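Local coordinates for Cgl0159-like domain-containing protein (Corynebacterium glutamicum, PDB 3FOK) that is of unknown function but belongs to the Cgl0159-like family and may assemble as a pentamer, at the interface of chains A and B. Sequence-based numbering; all coordinates share one arbitrary frame. Chains: chain A/B, uncharacterized protein Cgl0159.

Contact 1 and contact 2 are neighbouring patches of one interface, with centres of their C-alpha atoms about 9 Å apart. Both are served by helix 8-20 of chain B, and A:Pro239 belongs to both. In contact 1 the C-terminal end of that helix lies against the starts of strands 219-224 and 267-272 and two loops of chain A without polar bonds; in contact 2 B:Arg18 reaches the loop at A:Ser216, and helix 92-101 of chain B adds further contacts. The interface is not an exact two-fold, which would fit a head-to-tail arrangement in the deposited five-chain assembly, although the structure alone does not show that this assembly is biological.

Contact 1: the interface of chains A and B. Residues chain A 38, 220, 239, 268; chain B 15-16, 19-20.
A:Arg268 meets B:Ala19 through a side chain that leaves the backbone with CG anti to its carbonyl carbon (chi1 -73°) and then bends at chi2 (-83°), which carries the guanidinium across to helix 8-20 of chain B. The CD1 branch of A:Leu38 reaches the end of the same helix. The two chains are copies of one Cgl0159-like family protein, and this patch is a helix-end packing contact in which no nitrogen or oxygen comes within bonding distance across the boundary.

The methyl CB of B:Ala19 sits over one face of the A:Arg268 guanidinium, displaced toward its rim. CB is 3.4 Å from NH2 of A:Arg268 and 3.5 Å from the central carbon CZ, so the planar group is used here as a flat surface; the methyl rests on the face and makes no hydrogen bond. One turn earlier in the helix, B:Arg16 brings its aliphatic CG to 3.8 Å from the same A:Arg268 NH2. The two arginine side chains run at about a right angle, and their guanidinium planes are 82° apart. B:Arg16 is extended from CG to NE and leads its own guanidinium away from that of A:Arg268; NE of B:Arg16 is still 5.3 Å from A:Arg268 NH2, and this proximity of like charges may be mildly unfavourable.

Beside the arginine, A:Leu38 CD1 lies 3.5 Å from the backbone O of B:Ala19 and 4.1 Å from the methyl CB of B:Ala20. The benzo edge of A:Trp220 comes more loosely, its CZ2 being 4.1 Å from the same B:Ala19 O. Within chain A, the ring of A:Pro239 braces this indole: its CG is centred over one face, 3.2 Å above the plane.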
loop_
_atom_site.group_PDB
_atom_site.type_symbol
_atom_site.label_atom_id
_atom_site.label_comp_id
_atom_site.label_asym_id
_atom_site.label_seq_id
_atom_site.Cartn_x
_atom_site.Cartn_y
_atom_site.Cartn_z
ATOM N N LEU A 38 4.311 16.694 34.240
ATOM C CA LEU A 38 3.500 16.786 35.445
ATOM C C LEU A 38 4.097 17.728 36.478
ATOM O O LEU A 38 5.295 17.680 36.765
ATOM C CB LEU A 38 3.319 15.397 36.059
ATOM C CG LEU A 38 2.604 14.393 35.155
ATOM C CD1 LEU A 38 2.601 13.026 35.816
ATOM C CD2 LEU A 38 1.185 14.869 34.883
ATOM N N TRP A 220 -1.931 7.281 27.225
ATOM C CA TRP A 220 -2.905 7.850 28.143
ATOM C C TRP A 220 -4.281 7.684 27.517
ATOM O O TRP A 220 -4.406 7.372 26.337
ATOM C CB TRP A 220 -2.648 9.347 28.340
ATOM C CG TRP A 220 -1.442 9.685 29.149
ATOM C CD1 TRP A 220 -0.170 9.238 28.953
ATOM C CD2 TRP A 220 -1.388 10.571 30.271
ATOM N NE1 TRP A 220 0.678 9.790 29.884
ATOM C CE2 TRP A 220 -0.044 10.614 30.707
ATOM C CE3 TRP A 220 -2.345 11.339 30.951
ATOM C CZ2 TRP A 220 0.369 11.391 31.793
ATOM C CZ3 TRP A 220 -1.936 12.115 32.033
ATOM C CH2 TRP A 220 -0.589 12.133 32.443
ATOM N N PRO A 239 -3.014 6.473 32.901
ATOM C CA PRO A 239 -3.324 7.859 33.254
ATOM C C PRO A 239 -4.442 8.347 32.345
ATOM O O PRO A 239 -4.381 8.185 31.125
ATOM C CB PRO A 239 -1.998 8.583 33.025
ATOM C CG PRO A 239 -1.309 7.738 31.995
ATOM C CD PRO A 239 -1.615 6.344 32.460
ATOM N N ARG A 268 -6.040 11.983 35.974
ATOM C CA ARG A 268 -4.997 12.989 36.157
ATOM C C ARG A 268 -5.365 14.414 35.771
ATOM O O ARG A 268 -4.545 15.320 35.893
ATOM C CB ARG A 268 -3.751 12.571 35.376
ATOM C CG ARG A 268 -2.998 11.415 35.999
ATOM C CD ARG A 268 -2.087 11.913 37.099
ATOM N NE ARG A 268 -1.392 10.833 37.787
ATOM C CZ ARG A 268 -0.301 11.004 38.524
ATOM N NH1 ARG A 268 0.222 12.213 38.661
ATOM N NH2 ARG A 268 0.266 9.970 39.125
ATOM N N ARG B 15 -0.149 2.805 38.832
ATOM C CA ARG B 15 -0.784 3.967 38.208
ATOM C C ARG B 15 0.155 5.166 38.176
ATOM O O ARG B 15 0.173 5.922 37.207
ATOM C CB ARG B 15 -2.064 4.369 38.957
ATOM C CG ARG B 15 -3.239 3.417 38.790
ATOM C CD ARG B 15 -4.521 4.059 39.307
ATOM N NE ARG B 15 -4.536 4.194 40.761
ATOM C CZ ARG B 15 -4.964 3.248 41.592
ATOM N NH1 ARG B 15 -5.416 2.095 41.114
ATOM N NH2 ARG B 15 -4.938 3.452 42.904
ATOM N N ARG B 16 0.932 5.336 39.241
ATOM C CA ARG B 16 1.860 6.456 39.326
ATOM C C ARG B 16 3.088 6.269 38.441
ATOM O O ARG B 16 3.641 7.249 37.930
ATOM C CB ARG B 16 2.292 6.682 40.776
ATOM C CG ARG B 16 1.203 7.276 41.666
ATOM C CD ARG B 16 1.720 7.556 43.071
ATOM N NE ARG B 16 0.648 7.951 43.982
ATOM C CZ ARG B 16 0.833 8.285 45.256
ATOM N NH1 ARG B 16 2.053 8.278 45.777
ATOM N NH2 ARG B 16 -0.203 8.619 46.014
ATOM N N ALA B 19 2.194 7.143 34.974
ATOM C CA ALA B 19 2.007 8.576 34.853
ATOM C C ALA B 19 3.289 9.394 34.904
ATOM O O ALA B 19 3.547 10.192 34.009
ATOM C CB ALA B 19 1.038 9.061 35.926
ATOM N N ALA B 20 4.102 9.188 35.936
ATOM C CA ALA B 20 5.327 9.971 36.099
ATOM C C ALA B 20 6.679 9.315 35.802
ATOM O O ALA B 20 7.674 10.016 35.643
ATOM C CB ALA B 20 5.352 10.571 37.501
#

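Contact 2: the interface of chains A and B. Residues chain A 210, 216-217, 219, 237-239; chain B 18, 93, 96.
B:Arg18 and A:Ser216 provide the main polar link, in which the end of the guanidinium grips one backbone carbonyl oxygen with two nitrogens. NH1 donates to A:Ser216 O at 2.8 Å and NH2 to the same atom at 2.9 Å. The oxygen lies at the guanidinium edge, only 7° out of its plane, while both donors are somewhat tilted from the carbonyl plane. B:Arg18 is extended from CG to NE (chi2 179°), and this straight reach from helix 8-20 brings its tip to the loop of chain A; the shared acceptor should limit rotation of the guanidinium. A second polar approach, from A:Ser216 N to the carboxylate OD2 of B:Asp96, is weak.

Apolar contacts flank the arginine. The selenomethionine A:Met238 crosses it obliquely, with CG over one guanidinium face, offset toward the rim, and the terminal methyl CE 3.8 Å from CZ of B:Arg18. Nearer the backbone, A:Pro239 CD touches B:Arg18 CB at 3.9 Å, the two side chains running at about a right angle. The same A:Met238 CE also meets the methylene CB of B:Asp93 at 4.0 Å.

Van der Waals packing at the end of helix 199-210 sets that B:Asp93 CB 3.3 Å from A:Ala210 O, with the carboxylate OD2 near the A:Ala210 methyl.

Second-shell support comes from the hydroxyl OG of A:Ser216, which donates to A:Ala210 O and ties the gripped loop to the end of helix 199-210. A water bridges the backbones, 2.7 Å from A:Ser217 O and likewise 2.7 Å from B:Arg18 O.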
loop_
_atom_site.group_PDB
_atom_site.type_symbol
_atom_site.label_atom_id
_atom_site.label_comp_id
_atom_site.label_asym_id
_atom_site.label_seq_id
_atom_site.Cartn_x
_atom_site.Cartn_y
_atom_site.Cartn_z
ATOM N N ALA A 210 -6.492 0.399 24.628
ATOM C CA ALA A 210 -5.343 0.062 25.456
ATOM C C ALA A 210 -4.454 -0.987 24.799
ATOM O O ALA A 210 -3.238 -0.992 25.003
ATOM C CB ALA A 210 -5.816 -0.440 26.819
ATOM N N SER A 216 2.692 -0.270 25.253
ATOM C CA SER A 216 1.720 0.664 25.798
ATOM C C SER A 216 2.151 1.183 27.156
ATOM O O SER A 216 1.421 1.064 28.135
ATOM C CB SER A 216 0.338 0.007 25.885
ATOM O OG SER A 216 -0.590 0.658 25.009
ATOM N N SER A 217 3.350 1.752 27.204
ATOM C CA SER A 217 3.888 2.294 28.441
ATOM C C SER A 217 3.882 3.816 28.411
ATOM O O SER A 217 4.243 4.465 29.387
ATOM C CB SER A 217 5.314 1.786 28.675
ATOM O OG SER A 217 6.211 2.274 27.690
ATOM N N THR A 219 1.049 5.392 26.792
ATOM C CA THR A 219 -0.281 5.772 26.356
ATOM C C THR A 219 -1.229 6.182 27.476
ATOM O O THR A 219 -1.308 5.542 28.520
ATOM C CB THR A 219 -0.927 4.655 25.497
ATOM O OG1 THR A 219 -1.821 3.881 26.300
ATOM C CG2 THR A 219 0.147 3.741 24.920
ATOM N N THR A 237 -5.412 0.987 33.975
ATOM C CA THR A 237 -4.464 1.389 34.992
ATOM C C THR A 237 -3.725 2.591 34.429
ATOM O O THR A 237 -2.825 3.140 35.060
ATOM C CB THR A 237 -3.453 0.268 35.248
ATOM O OG1 THR A 237 -2.868 -0.135 34.001
ATOM C CG2 THR A 237 -4.135 -0.930 35.884
HETATM N N MSE A 238 -4.129 3.002 33.234
HETATM C CA MSE A 238 -3.490 4.114 32.548
HETATM C C MSE A 238 -3.942 5.506 32.947
HETATM O O MSE A 238 -5.102 5.723 33.295
HETATM C CB MSE A 238 -3.657 3.940 31.042
HETATM C CG MSE A 238 -3.063 2.643 30.551
HETATM SE SE MSE A 238 -3.487 2.287 28.719
HETATM C CE MSE A 238 -1.947 1.183 28.300
ATOM N N PRO A 239 -3.014 6.473 32.901
ATOM C CA PRO A 239 -3.324 7.859 33.254
ATOM C C PRO A 239 -4.442 8.347 32.345
ATOM O O PRO A 239 -4.381 8.185 31.125
ATOM C CB PRO A 239 -1.998 8.583 33.025
ATOM C CG PRO A 239 -1.309 7.738 31.995
ATOM C CD PRO A 239 -1.615 6.344 32.460
ATOM N N ARG B 18 3.192 4.635 35.512
ATOM C CA ARG B 18 2.717 4.923 34.161
ATOM C C ARG B 18 2.578 6.421 33.929
ATOM O O ARG B 18 2.814 6.916 32.827
ATOM C CB ARG B 18 1.359 4.265 33.925
ATOM C CG ARG B 18 1.439 2.812 33.548
ATOM C CD ARG B 18 0.057 2.229 33.346
ATOM N NE ARG B 18 0.132 1.012 32.551
ATOM C CZ ARG B 18 0.399 0.998 31.248
ATOM N NH1 ARG B 18 0.607 2.138 30.596
ATOM N NH2 ARG B 18 0.480 -0.156 30.599
ATOM N N ASP B 93 -0.387 -4.070 26.692
ATOM C CA ASP B 93 -0.909 -3.405 27.883
ATOM C C ASP B 93 -0.965 -4.340 29.085
ATOM O O ASP B 93 -0.650 -3.940 30.210
ATOM C CB ASP B 93 -2.288 -2.779 27.603
ATOM C CG ASP B 93 -3.348 -3.805 27.238
ATOM O OD1 ASP B 93 -3.021 -4.787 26.536
ATOM O OD2 ASP B 93 -4.521 -3.617 27.641
ATOM N N ASP B 96 2.800 -5.345 30.101
ATOM C CA ASP B 96 3.442 -4.181 30.704
ATOM C C ASP B 96 3.059 -4.041 32.175
ATOM O O ASP B 96 3.929 -3.830 33.030
ATOM C CB ASP B 96 3.062 -2.898 29.963
ATOM C CG ASP B 96 3.937 -2.639 28.741
ATOM O OD1 ASP B 96 4.956 -3.348 28.556
ATOM O OD2 ASP B 96 3.612 -1.712 27.966
HETATM O O HOH W 1 2.867 6.621 30.181
#